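Local coordinates for protein transaminase (Bacillus megaterium, PDB 5G0A) that probably transfers amino groups between amines or amino acids and carbonyl compounds with S selectivity, using pyridoxal-5'-phosphate as its cofactor, at residues B[42-47]-B[56-61]; B[129-134]-B[308-313]; B[218-223]-B[260-265]; B[234-239]-B[249-254]. All blocks are in the same frame, centred on the assembly; numbering follows the deposited sequence.

Contact 1 of 4, residues B[42-47]-B[56-61]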
loop_
_atom_site.group_PDB
_atom_site.type_symbol
_atom_site.label_atom_id
_atom_site.label_comp_id
_atom_site.label_asym_id
_atom_site.label_seq_id
_atom_site.Cartn_x
_atom_site.Cartn_y
_atom_site.Cartn_z
ATOM N N ASP B 42 43.332 9.497 -11.610
ATOM C CA ASP B 42 42.658 9.834 -10.350
ATOM C C ASP B 42 42.416 11.324 -10.145
ATOM O O ASP B 42 42.078 11.772 -9.051
ATOM C CB ASP B 42 43.405 9.208 -9.164
ATOM C CG ASP B 42 43.195 7.732 -9.100
ATOM O OD1 ASP B 42 42.071 7.299 -8.747
ATOM O OD2 ASP B 42 44.131 6.994 -9.453
ATOM N N TYR B 43 42.541 12.084 -11.230
ATOM C CA TYR B 43 42.465 13.536 -11.165
ATOM C C TYR B 43 41.288 14.172 -11.923
ATOM O O TYR B 43 40.921 13.726 -13.006
ATOM C CB TYR B 43 43.799 14.142 -11.641
ATOM C CG TYR B 43 44.870 14.019 -10.586
ATOM C CD1 TYR B 43 45.665 12.874 -10.490
ATOM C CD2 TYR B 43 45.072 15.047 -9.672
ATOM C CE1 TYR B 43 46.637 12.763 -9.504
ATOM C CE2 TYR B 43 46.041 14.941 -8.686
ATOM C CZ TYR B 43 46.821 13.807 -8.613
ATOM O OH TYR B 43 47.776 13.725 -7.599
ATOM N N LEU B 44 40.712 15.201 -11.307
ATOM C CA LEU B 44 39.767 16.106 -11.955
ATOM C C LEU B 44 40.524 17.394 -12.290
ATOM O O LEU B 44 41.330 17.868 -11.491
ATOM C CB LEU B 44 38.611 16.441 -11.008
ATOM C CG LEU B 44 38.047 15.238 -10.217
ATOM C CD1 LEU B 44 36.922 15.689 -9.290
ATOM C CD2 LEU B 44 37.611 14.079 -11.122
ATOM N N ILE B 45 40.242 17.953 -13.460
ATOM C CA ILE B 45 40.942 19.151 -13.915
ATOM C C ILE B 45 39.887 20.233 -14.096
ATOM O O ILE B 45 38.930 20.061 -14.833
ATOM C CB ILE B 45 41.748 18.906 -15.216
ATOM C CG1 ILE B 45 42.867 17.873 -14.997
ATOM C CG2 ILE B 45 42.385 20.203 -15.730
ATOM C CD1 ILE B 45 42.490 16.442 -15.290
ATOM N N MET B 46 40.080 21.358 -13.419
ATOM C CA MET B 46 39.195 22.503 -13.574
ATOM C C MET B 46 39.559 23.353 -14.801
ATOM O O MET B 46 40.614 23.147 -15.408
ATOM C CB MET B 46 39.207 23.338 -12.293
ATOM C CG MET B 46 38.791 22.533 -11.068
ATOM S SD MET B 46 38.630 23.549 -9.600
ATOM C CE MET B 46 37.141 24.488 -9.939
ATOM N N PRO B 47 38.675 24.291 -15.195
ATOM C CA PRO B 47 38.956 25.049 -16.420
ATOM C C PRO B 47 40.264 25.854 -16.347
ATOM O O PRO B 47 40.870 26.095 -17.366
ATOM C CB PRO B 47 37.767 26.007 -16.528
ATOM C CG PRO B 47 36.632 25.320 -15.803
ATOM C CD PRO B 47 37.283 24.498 -14.713
ATOM N N PHE B 56 37.257 10.128 -3.591
ATOM C CA PHE B 56 35.904 9.539 -3.622
ATOM C C PHE B 56 35.717 8.650 -4.846
ATOM O O PHE B 56 34.741 7.878 -4.886
ATOM C CB PHE B 56 34.825 10.606 -3.660
ATOM C CG PHE B 56 34.764 11.445 -2.421
ATOM C CD1 PHE B 56 34.063 11.015 -1.309
ATOM C CD2 PHE B 56 35.417 12.675 -2.374
ATOM C CE1 PHE B 56 34.014 11.788 -0.161
ATOM C CE2 PHE B 56 35.366 13.461 -1.235
ATOM C CZ PHE B 56 34.664 13.014 -0.122
ATOM N N ASN B 57 36.620 8.769 -5.838
ATOM C CA ASN B 57 36.464 8.098 -7.154
ATOM C C ASN B 57 35.041 8.422 -7.668
ATOM O O ASN B 57 34.312 7.542 -8.140
ATOM C CB ASN B 57 36.720 6.575 -7.025
ATOM C CG ASN B 57 37.064 5.900 -8.344
ATOM O OD1 ASN B 57 36.545 4.829 -8.645
ATOM N ND2 ASN B 57 37.977 6.502 -9.127
ATOM N N GLN B 58 34.692 9.704 -7.575
ATOM C CA GLN B 58 33.315 10.239 -7.792
ATOM C C GLN B 58 32.306 9.642 -6.810
ATOM O O GLN B 58 32.096 10.198 -5.743
ATOM C CB GLN B 58 32.856 10.091 -9.255
ATOM C CG GLN B 58 33.710 10.973 -10.182
ATOM C CD GLN B 58 33.517 12.436 -9.834
ATOM O OE1 GLN B 58 32.441 12.980 -10.006
ATOM N NE2 GLN B 58 34.574 13.082 -9.330
ATOM N N LEU B 59 31.695 8.521 -7.191
ATOM C CA LEU B 59 30.774 7.797 -6.313
ATOM C C LEU B 59 31.250 6.359 -6.218
ATOM O O LEU B 59 30.459 5.426 -6.367
ATOM C CB LEU B 59 29.325 7.895 -6.849
ATOM C CG LEU B 59 28.763 9.331 -6.877
ATOM C CD1 LEU B 59 27.441 9.387 -7.650
ATOM C CD2 LEU B 59 28.576 9.892 -5.469
ATOM N N TYR B 60 32.555 6.183 -5.972
ATOM C CA TYR B 60 33.168 4.855 -5.876
ATOM C C TYR B 60 32.862 4.069 -7.125
ATOM O O TYR B 60 32.506 2.903 -7.057
ATOM C CB TYR B 60 32.674 4.132 -4.601
ATOM C CG TYR B 60 32.711 5.086 -3.433
ATOM C CD1 TYR B 60 33.903 5.326 -2.767
ATOM C CD2 TYR B 60 31.583 5.825 -3.064
ATOM C CE1 TYR B 60 33.973 6.254 -1.734
ATOM C CE2 TYR B 60 31.641 6.756 -2.030
ATOM C CZ TYR B 60 32.835 6.965 -1.379
ATOM O OH TYR B 60 32.915 7.867 -0.347
ATOM N N CYS B 61 33.029 4.715 -8.283
ATOM C CA CYS B 61 32.424 4.195 -9.511
ATOM C C CYS B 61 33.272 4.321 -10.776
ATOM O O CYS B 61 32.849 3.892 -11.853
ATOM C CB CYS B 61 31.038 4.837 -9.743
ATOM S SG CYS B 61 31.064 6.636 -9.966
HETATM O O HOH W 1 39.684 8.796 -8.424
#
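Leu44, on strand 43-45, packs its two methyls against the amide nitrogen of Gln58 in the short, weakly bonded helix 57-60. Leu44 CB is still 5.5 Å from Gln58 NE2. One bond further, Leu44 CG is 4.2 Å from Gln58 NE2. The two methyls finish the approach: Leu44 CD1, carried straight on from CA (chi2 179°), comes within 3.5 Å of Gln58 NE2, while Leu44 CD2 lies 3.7 Å from it, so the amide nitrogen sits against both arms of the fork. The glutamine chain bends at chi2 (-63°), which helps swing its amide round to the leucine. The methyls only pack on NE2, which finds its hydrogen bond just beyond the two segments.

The polar half of the contact runs through a water. Asp42 OD1 and Asn57 ND2 are too far apart to bond directly at 4.2 Å, and their carboxylate and amide planes are turned 47° from each other. A water between them donates to Asp42 OD1 at 2.8 Å and accepts from Asn57 ND2 at 2.9 Å. Asp42 OD1 also bonds Ser446 OG, and Asn57 OD1 is held by Arg277 NH2 and the backbone of Val62. Gln58 OE1 bonds the backbone N of Trp86 of the second subunit, whose Tyr89 packs on both Leu44 and Gln58.

Strand 43-45, of a small mixed sheet with 38-40 and 51-54, is thus joined to the helical turn at a subunit interface. No direct hydrogen bond crosses: the buried polar groups depend on the relaying water and on neighbours further out.

Contact 2 of 4, residues B[129-134]-B[308-313]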
loop_
_atom_site.group_PDB
_atom_site.type_symbol
_atom_site.label_atom_id
_atom_site.label_comp_id
_atom_site.label_asym_id
_atom_site.label_seq_id
_atom_site.Cartn_x
_atom_site.Cartn_y
_atom_site.Cartn_z
ATOM N N LEU B 129 14.425 -7.086 -8.096
ATOM C CA LEU B 129 13.235 -7.224 -7.243
ATOM C C LEU B 129 12.094 -7.870 -8.034
ATOM O O LEU B 129 11.439 -8.782 -7.529
ATOM C CB LEU B 129 12.798 -5.854 -6.712
ATOM C CG LEU B 129 13.813 -5.206 -5.760
ATOM C CD1 LEU B 129 13.371 -3.767 -5.487
ATOM C CD2 LEU B 129 14.047 -5.984 -4.460
ATOM N N ASN B 130 11.870 -7.398 -9.261
ATOM C CA ASN B 130 10.841 -7.967 -10.120
ATOM C C ASN B 130 11.049 -9.472 -10.333
ATOM O O ASN B 130 10.094 -10.274 -10.244
ATOM C CB ASN B 130 10.809 -7.240 -11.475
ATOM C CG ASN B 130 10.329 -5.799 -11.357
ATOM O OD1 ASN B 130 9.822 -5.393 -10.305
ATOM N ND2 ASN B 130 10.481 -5.015 -12.432
ATOM N N ILE B 131 12.294 -9.857 -10.637
ATOM C CA ILE B 131 12.586 -11.254 -10.933
ATOM C C ILE B 131 12.430 -12.124 -9.685
ATOM O O ILE B 131 11.833 -13.213 -9.775
ATOM C CB ILE B 131 14.011 -11.431 -11.526
ATOM C CG1 ILE B 131 14.078 -10.827 -12.928
ATOM C CG2 ILE B 131 14.405 -12.914 -11.580
ATOM C CD1 ILE B 131 15.509 -10.549 -13.393
ATOM N N ALA B 132 12.956 -11.661 -8.544
ATOM C CA ALA B 132 12.860 -12.439 -7.295
ATOM C C ALA B 132 11.383 -12.696 -6.969
ATOM O O ALA B 132 10.995 -13.805 -6.621
ATOM C CB ALA B 132 13.547 -11.730 -6.120
ATOM N N ARG B 133 10.565 -11.657 -7.098
ATOM C CA ARG B 133 9.122 -11.788 -6.809
ATOM C C ARG B 133 8.409 -12.691 -7.784
ATOM O O ARG B 133 7.576 -13.512 -7.369
ATOM C CB ARG B 133 8.456 -10.395 -6.721
ATOM C CG ARG B 133 8.972 -9.635 -5.507
ATOM C CD ARG B 133 8.588 -8.147 -5.570
ATOM N NE ARG B 133 8.577 -7.572 -4.227
ATOM C CZ ARG B 133 8.963 -6.344 -3.917
ATOM N NH1 ARG B 133 9.425 -5.514 -4.859
ATOM N NH2 ARG B 133 8.879 -5.947 -2.644
ATOM N N LEU B 134 8.737 -12.578 -9.075
ATOM C CA LEU B 134 8.120 -13.450 -10.071
ATOM C C LEU B 134 8.551 -14.913 -9.876
ATOM O O LEU B 134 7.702 -15.815 -9.948
ATOM C CB LEU B 134 8.435 -13.024 -11.501
ATOM C CG LEU B 134 7.690 -11.773 -12.014
ATOM C CD1 LEU B 134 8.416 -11.192 -13.223
ATOM C CD2 LEU B 134 6.194 -11.986 -12.303
ATOM N N GLY B 308 23.973 -0.816 -16.277
ATOM C CA GLY B 308 23.719 -1.592 -15.071
ATOM C C GLY B 308 23.387 -3.000 -15.529
ATOM O O GLY B 308 23.225 -3.256 -16.732
ATOM N N ALA B 309 23.310 -3.942 -14.590
ATOM C CA ALA B 309 22.956 -5.293 -14.987
ATOM C C ALA B 309 22.461 -6.074 -13.801
ATOM O O ALA B 309 22.877 -5.822 -12.665
ATOM C CB ALA B 309 24.168 -6.029 -15.562
ATOM N N VAL B 310 21.674 -7.096 -14.111
ATOM C CA VAL B 310 21.339 -8.094 -13.098
ATOM C C VAL B 310 21.781 -9.459 -13.606
ATOM O O VAL B 310 21.635 -9.765 -14.790
ATOM C CB VAL B 310 19.816 -8.027 -12.737
ATOM C CG1 VAL B 310 18.953 -8.287 -13.967
ATOM C CG2 VAL B 310 19.498 -9.045 -11.641
ATOM N N LEU B 311 22.348 -10.269 -12.713
ATOM C CA LEU B 311 22.762 -11.629 -13.048
ATOM C C LEU B 311 21.988 -12.560 -12.112
ATOM O O LEU B 311 22.018 -12.376 -10.900
ATOM C CB LEU B 311 24.259 -11.806 -12.822
ATOM C CG LEU B 311 24.808 -13.254 -12.892
ATOM C CD1 LEU B 311 24.608 -13.840 -14.287
ATOM C CD2 LEU B 311 26.285 -13.243 -12.470
ATOM N N VAL B 312 21.273 -13.499 -12.709
ATOM C CA VAL B 312 20.447 -14.429 -11.944
ATOM C C VAL B 312 21.007 -15.841 -12.093
ATOM O O VAL B 312 21.684 -16.151 -13.086
ATOM C CB VAL B 312 18.964 -14.437 -12.406
ATOM C CG1 VAL B 312 18.363 -13.020 -12.384
ATOM C CG2 VAL B 312 18.793 -15.069 -13.799
ATOM N N SER B 313 20.707 -16.678 -11.103
ATOM C CA SER B 313 21.167 -18.092 -11.076
ATOM C C SER B 313 20.638 -18.920 -12.242
ATOM O O SER B 313 19.661 -18.556 -12.894
ATOM C CB SER B 313 20.754 -18.744 -9.745
ATOM O OG SER B 313 19.340 -18.874 -9.692
#
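Within 129-134, Ile131 makes the touch on strand 308-313, meeting Val310 and Val312. Leu129 O accepts from Arg133 N and Asn130 O from Leu134 N, so the backbone around Ile131 is regular helix. Ile131 itself points at the strand, its CA 8.5 Å from the CA of Val312. CD1, at the end of an extended chain (chi2 161°), does most of the touching. It meets Val310 CG1 tip to tip at 4.2 Å and, as Ile131 CD1, comes to 3.9 Å from Val312 CG1. The isoleucine and Val312 cross at about a right angle, and the other branch, Ile131 CG2, also rests on Val312 CG1 at 4.0 Å.

The strand belongs to the seven-stranded mixed sheet of the large domain in fold-type I PLP enzymes, where it runs antiparallel to both neighbours, 112-118 and 293-296. The helix, 121-136, starts in the cofactor pocket at Gly121 and Ser122 and packs across one side of that sheet. Val310 and Val312, two apart in the strand, face the helix, whereas Leu311 between them points away from it. Val310 has chi1 at 60°, a less common setting for valine, and it is this torsion that turns the CG1 methyl to the tip of Ile131.

One residue on, Ala132 lies against Leu265 of the same sheet. Arg133 turns elsewhere, its NE bonded to the carbonyl of Pro139, and Leu134 packs on Ser166 of the second subunit, which also brings Met22 against Ile131.

Contact 3 of 4, residues B[218-223]-B[260-265]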
loop_
_atom_site.group_PDB
_atom_site.type_symbol
_atom_site.label_atom_id
_atom_site.label_comp_id
_atom_site.label_asym_id
_atom_site.label_seq_id
_atom_site.Cartn_x
_atom_site.Cartn_y
_atom_site.Cartn_z
ATOM N N TYR B 218 17.074 -12.190 14.607
ATOM C CA TYR B 218 15.879 -11.394 14.539
ATOM C C TYR B 218 15.365 -11.271 13.103
ATOM O O TYR B 218 14.155 -11.222 12.881
ATOM C CB TYR B 218 16.052 -10.025 15.207
ATOM C CG TYR B 218 14.752 -9.273 15.248
ATOM C CD1 TYR B 218 13.624 -9.825 15.882
ATOM C CD2 TYR B 218 14.613 -8.035 14.627
ATOM C CE1 TYR B 218 12.419 -9.157 15.911
ATOM C CE2 TYR B 218 13.403 -7.358 14.654
ATOM C CZ TYR B 218 12.311 -7.922 15.297
ATOM O OH TYR B 218 11.103 -7.265 15.331
ATOM N N THR B 219 16.285 -11.252 12.133
ATOM C CA THR B 219 15.875 -11.297 10.718
ATOM C C THR B 219 15.043 -12.559 10.449
ATOM O O THR B 219 13.981 -12.513 9.829
ATOM C CB THR B 219 17.100 -11.258 9.764
ATOM O OG1 THR B 219 17.908 -10.115 10.059
ATOM C CG2 THR B 219 16.665 -11.191 8.294
ATOM N N ARG B 220 15.519 -13.693 10.944
ATOM C CA ARG B 220 14.812 -14.960 10.738
ATOM C C ARG B 220 13.434 -14.913 11.415
ATOM O O ARG B 220 12.455 -15.349 10.836
ATOM C CB ARG B 220 15.636 -16.109 11.316
ATOM C CG ARG B 220 14.966 -17.474 11.205
ATOM C CD ARG B 220 15.764 -18.565 11.915
ATOM N NE ARG B 220 16.255 -18.172 13.237
ATOM C CZ ARG B 220 15.570 -18.264 14.380
ATOM N NH1 ARG B 220 14.322 -18.723 14.402
ATOM N NH2 ARG B 220 16.139 -17.875 15.515
ATOM N N ARG B 221 13.388 -14.381 12.635
ATOM C CA ARG B 221 12.126 -14.232 13.383
ATOM C C ARG B 221 11.100 -13.407 12.616
ATOM O O ARG B 221 9.913 -13.738 12.601
ATOM C CB ARG B 221 12.386 -13.600 14.760
ATOM C CG ARG B 221 12.996 -14.530 15.792
ATOM C CD ARG B 221 11.916 -15.151 16.678
ATOM N NE ARG B 221 11.309 -14.182 17.594
ATOM C CZ ARG B 221 11.425 -14.185 18.927
ATOM N NH1 ARG B 221 12.142 -15.109 19.561
ATOM N NH2 ARG B 221 10.803 -13.253 19.636
ATOM N N MET B 222 11.564 -12.317 11.989
ATOM C CA MET B 222 10.686 -11.463 11.207
ATOM C C MET B 222 10.135 -12.222 10.015
ATOM O O MET B 222 8.960 -12.134 9.705
ATOM C CB MET B 222 11.435 -10.214 10.713
ATOM C CG MET B 222 11.731 -9.175 11.782
ATOM S SD MET B 222 12.851 -7.921 11.098
ATOM C CE MET B 222 11.949 -7.546 9.621
ATOM N N ILE B 223 10.995 -12.989 9.332
ATOM C CA ILE B 223 10.525 -13.790 8.211
ATOM C C ILE B 223 9.521 -14.862 8.644
ATOM O O ILE B 223 8.554 -15.122 7.940
ATOM C CB ILE B 223 11.704 -14.413 7.419
ATOM C CG1 ILE B 223 12.540 -13.263 6.830
ATOM C CG2 ILE B 223 11.214 -15.364 6.329
ATOM C CD1 ILE B 223 13.909 -13.710 6.329
ATOM N N LYS B 260 18.710 -20.143 2.609
ATOM C CA LYS B 260 18.576 -21.511 2.101
ATOM C C LYS B 260 17.624 -22.325 2.995
ATOM O O LYS B 260 16.770 -23.046 2.484
ATOM C CB LYS B 260 19.934 -22.218 2.081
ATOM C CG LYS B 260 20.907 -21.793 0.973
ATOM C CD LYS B 260 20.459 -22.234 -0.412
ATOM C CE LYS B 260 21.586 -22.011 -1.426
ATOM N NZ LYS B 260 21.146 -22.382 -2.798
ATOM N N GLU B 261 17.790 -22.197 4.312
ATOM C CA GLU B 261 16.949 -22.955 5.268
ATOM C C GLU B 261 15.477 -22.534 5.219
ATOM O O GLU B 261 14.577 -23.362 5.343
ATOM C CB GLU B 261 17.490 -22.804 6.691
ATOM C CG GLU B 261 18.815 -23.517 6.901
ATOM C CD GLU B 261 19.421 -23.281 8.267
ATOM O OE1 GLU B 261 18.938 -22.406 9.023
ATOM O OE2 GLU B 261 20.413 -23.968 8.582
ATOM N N LEU B 262 15.234 -21.239 5.004
ATOM C CA LEU B 262 13.857 -20.720 4.934
ATOM C C LEU B 262 13.205 -20.842 3.551
ATOM O O LEU B 262 11.990 -20.701 3.432
ATOM C CB LEU B 262 13.785 -19.268 5.433
ATOM C CG LEU B 262 14.242 -18.988 6.878
ATOM C CD1 LEU B 262 14.222 -17.498 7.163
ATOM C CD2 LEU B 262 13.398 -19.755 7.892
ATOM N N GLY B 263 14.009 -21.114 2.518
ATOM C CA GLY B 263 13.504 -21.241 1.151
ATOM C C GLY B 263 13.247 -19.869 0.536
ATOM O O GLY B 263 12.271 -19.687 -0.203
ATOM N N VAL B 264 14.154 -18.939 0.819
ATOM C CA VAL B 264 14.034 -17.521 0.407
ATOM C C VAL B 264 15.277 -17.213 -0.430
ATOM O O VAL B 264 16.357 -17.773 -0.176
ATOM C CB VAL B 264 13.929 -16.647 1.681
ATOM C CG1 VAL B 264 14.209 -15.169 1.439
ATOM C CG2 VAL B 264 12.561 -16.862 2.352
ATOM N N LEU B 265 15.124 -16.382 -1.456
ATOM C CA LEU B 265 16.274 -15.971 -2.253
ATOM C C LEU B 265 17.197 -14.992 -1.512
ATOM O O LEU B 265 16.771 -14.255 -0.622
ATOM C CB LEU B 265 15.814 -15.363 -3.592
ATOM C CG LEU B 265 15.026 -16.247 -4.549
ATOM C CD1 LEU B 265 14.562 -15.420 -5.758
ATOM C CD2 LEU B 265 15.837 -17.488 -4.991
#
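Helix 214-226 passes the C-terminal end of helix 251-262 with the CA atoms of Arg220 and Leu262 8.2 Å apart. Leu262 points toward the neighbouring helix, and its CD1 is the atom that enters. It lies 3.8 Å from Ile223 CG2 and 3.9 Å from Ile223 CD1, so a single methyl is received between two arms of the isoleucine. On another side, Leu262 CD1 meets the aliphatic start of Arg220, with CG at 4.1 Å, and the two side chains cross at about a right angle. Arg220 CG lies anti to the backbone N (chi1 178°), which carries CG across the leucine methyl; a bend at chi3 then turns the guanidinium to salt bridges with Glu224 and Glu212.

Just past Leu262 the helix stops in a Schellman motif. Gly263 is its C-prime residue, with positive phi (78°), and Val264 N bonds back to the carbonyl of Thr259, while the bond from Gly263 N to Lys260 O is weak. The turn sends the chain on into strand 265-269 of the central sheet and points Val264 at the same isoleucine, with Val264 CG2 4.5 Å from Ile223 CG2.

Contact 4 of 4, residues B[234-239]-B[249-254]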
loop_
_atom_site.group_PDB
_atom_site.type_symbol
_atom_site.label_atom_id
_atom_site.label_comp_id
_atom_site.label_asym_id
_atom_site.label_seq_id
_atom_site.Cartn_x
_atom_site.Cartn_y
_atom_site.Cartn_z
ATOM N N VAL B 234 15.873 -11.798 0.650
ATOM C CA VAL B 234 16.569 -10.843 1.478
ATOM C C VAL B 234 17.570 -10.177 0.538
ATOM O O VAL B 234 18.279 -10.867 -0.202
ATOM C CB VAL B 234 17.350 -11.553 2.612
ATOM C CG1 VAL B 234 18.121 -10.521 3.423
ATOM C CG2 VAL B 234 16.379 -12.298 3.537
ATOM N N ILE B 235 17.604 -8.852 0.548
ATOM C CA ILE B 235 18.607 -8.102 -0.219
ATOM C C ILE B 235 19.634 -7.500 0.727
ATOM O O ILE B 235 19.270 -6.954 1.754
ATOM C CB ILE B 235 17.954 -7.023 -1.124
ATOM C CG1 ILE B 235 19.021 -6.410 -2.045
ATOM C CG2 ILE B 235 17.152 -5.971 -0.315
ATOM C CD1 ILE B 235 18.430 -5.568 -3.163
ATOM N N THR B 236 20.921 -7.588 0.363
ATOM C CA THR B 236 22.005 -7.120 1.215
ATOM C C THR B 236 23.029 -6.327 0.402
ATOM O O THR B 236 22.980 -6.319 -0.827
ATOM C CB THR B 236 22.784 -8.296 1.864
ATOM O OG1 THR B 236 23.373 -9.106 0.837
ATOM C CG2 THR B 236 21.859 -9.154 2.754
ATOM N N GLU B 237 23.946 -5.661 1.108
ATOM C CA GLU B 237 25.214 -5.171 0.545
ATOM C C GLU B 237 26.236 -5.787 1.480
ATOM O O GLU B 237 26.042 -5.742 2.705
ATOM C CB GLU B 237 25.364 -3.656 0.696
ATOM C CG GLU B 237 24.280 -2.762 0.126
ATOM C CD GLU B 237 24.502 -1.315 0.536
ATOM O OE1 GLU B 237 25.471 -0.692 0.025
ATOM O OE2 GLU B 237 23.753 -0.808 1.402
ATOM N N VAL B 238 27.319 -6.350 0.960
ATOM C CA VAL B 238 28.271 -7.003 1.888
ATOM C C VAL B 238 29.000 -5.954 2.711
ATOM O O VAL B 238 29.419 -6.209 3.839
ATOM C CB VAL B 238 29.286 -7.942 1.215
ATOM C CG1 VAL B 238 28.592 -9.079 0.483
ATOM C CG2 VAL B 238 30.279 -7.172 0.337
ATOM N N SER B 239 29.182 -4.784 2.127
ATOM C CA SER B 239 29.677 -3.647 2.859
ATOM C C SER B 239 28.720 -2.539 2.501
ATOM O O SER B 239 28.575 -2.208 1.316
ATOM C CB SER B 239 31.102 -3.308 2.404
ATOM O OG SER B 239 31.581 -2.145 3.045
ATOM N N TYR B 249 32.581 -10.800 9.993
ATOM C CA TYR B 249 32.824 -11.819 8.978
ATOM C C TYR B 249 31.677 -12.812 8.830
ATOM O O TYR B 249 31.400 -13.279 7.735
ATOM C CB TYR B 249 34.118 -12.603 9.267
ATOM C CG TYR B 249 34.321 -13.688 8.242
ATOM C CD1 TYR B 249 34.847 -13.384 6.990
ATOM C CD2 TYR B 249 33.927 -15.007 8.496
ATOM C CE1 TYR B 249 35.011 -14.364 6.029
ATOM C CE2 TYR B 249 34.077 -15.996 7.533
ATOM C CZ TYR B 249 34.621 -15.663 6.305
ATOM O OH TYR B 249 34.786 -16.623 5.333
ATOM N N GLU B 250 31.037 -13.160 9.946
ATOM C CA GLU B 250 30.084 -14.250 9.969
ATOM C C GLU B 250 28.696 -13.922 9.416
ATOM O O GLU B 250 27.924 -14.828 9.109
ATOM C CB GLU B 250 29.918 -14.771 11.389
ATOM C CG GLU B 250 30.144 -16.264 11.484
ATOM C CD GLU B 250 31.463 -16.678 10.863
ATOM O OE1 GLU B 250 32.507 -16.185 11.326
ATOM O OE2 GLU B 250 31.454 -17.485 9.900
ATOM N N TYR B 251 28.380 -12.641 9.342
ATOM C CA TYR B 251 27.033 -12.209 8.915
ATOM C C TYR B 251 26.589 -12.788 7.560
ATOM O O TYR B 251 25.522 -13.417 7.466
ATOM C CB TYR B 251 26.932 -10.675 8.937
ATOM C CG TYR B 251 25.566 -10.200 8.495
ATOM C CD1 TYR B 251 24.506 -10.113 9.408
ATOM C CD2 TYR B 251 25.325 -9.895 7.149
ATOM C CE1 TYR B 251 23.232 -9.703 8.999
ATOM C CE2 TYR B 251 24.063 -9.477 6.726
ATOM C CZ TYR B 251 23.031 -9.381 7.644
ATOM O OH TYR B 251 21.796 -8.971 7.210
ATOM N N ILE B 252 27.401 -12.586 6.518
ATOM C CA ILE B 252 27.034 -13.033 5.172
ATOM C C ILE B 252 26.895 -14.564 5.059
ATOM O O ILE B 252 25.893 -15.057 4.550
ATOM C CB ILE B 252 27.962 -12.414 4.073
ATOM C CG1 ILE B 252 27.706 -10.896 3.948
ATOM C CG2 ILE B 252 27.764 -13.120 2.729
ATOM C CD1 ILE B 252 26.285 -10.521 3.461
ATOM N N PRO B 253 27.881 -15.332 5.562
ATOM C CA PRO B 253 27.635 -16.769 5.566
ATOM C C PRO B 253 26.357 -17.150 6.320
ATOM O O PRO B 253 25.637 -18.063 5.890
ATOM C CB PRO B 253 28.904 -17.346 6.252
ATOM C CG PRO B 253 29.961 -16.339 5.953
ATOM C CD PRO B 253 29.260 -14.999 5.972
ATOM N N GLN B 254 26.060 -16.450 7.414
ATOM C CA GLN B 254 24.837 -16.766 8.159
ATOM C C GLN B 254 23.556 -16.395 7.405
ATOM O O GLN B 254 22.557 -17.091 7.505
ATOM C CB GLN B 254 24.867 -16.168 9.558
ATOM C CG GLN B 254 25.703 -17.012 10.512
ATOM C CD GLN B 254 25.595 -16.555 11.961
ATOM O OE1 GLN B 254 24.638 -15.899 12.363
ATOM N NE2 GLN B 254 26.588 -16.931 12.761
#
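Ile252 and Val238 cross at about a right angle, and the isoleucine lays two consecutive carbons on one methyl. Both Ile252 CG1 and Ile252 CD1 are 4.0 Å from Val238 CG1. The bend at chi2 (-64°) makes this possible, folding CD1 back instead of letting the chain run straight on. The same Ile252 CD1 also comes 4.2 Å from Thr236 OG1, where the two side chains meet at a slant. The hydroxyl makes its hydrogen bonds elsewhere, to Asn268 OD1 and Trp266 NE1 in the neighbouring strand.

Tyr251 makes a looser touch. With CG anti to the backbone N (chi1 180°), its ring extends toward the strand until Tyr251 OH is 4.5 Å from Thr236 CG2. The tyrosine hydroxyl is bonded to Arg144 NH1.

The contact is therefore mostly apolar, with the buried hydroxyls satisfied from outside it. Glu237, between Thr236 and Val238, points away from the helix and touches the pyridoxal-5'-phosphate. The start of helix 251-262 thus backs strand 231-236 and the loop residue Val238 that follows it, on the side away from Glu237, as the first half of the beta-alpha-beta crossover 231-236, 251-262, 265-269, one of the units of the PLP-binding domain in class-III aminotransferases.

In the fold
From the N terminus, contact 1 closes a short loop around strand 51-54 and is finished before the others begin; it belongs to the small four-stranded sheet, across the chain's centre from contact 2, about 31 Å away between centres. Contact 2 then opens at 129-134 and does not close until 308-313, a span of some 170 residues through the seven-stranded sheet. Within that span contact 3 runs from 218-223 to 260-265, and contact 4, from 234-239 to 249-254, lies wholly within contact 3, so none cross. Contacts 3 and 4 share helix 251-262, one at each end, and meet where Leu265 O probably accepts from Val234 N, between adjacent parallel strands. Contacts 2, 3 and 4 all build on that one sheet.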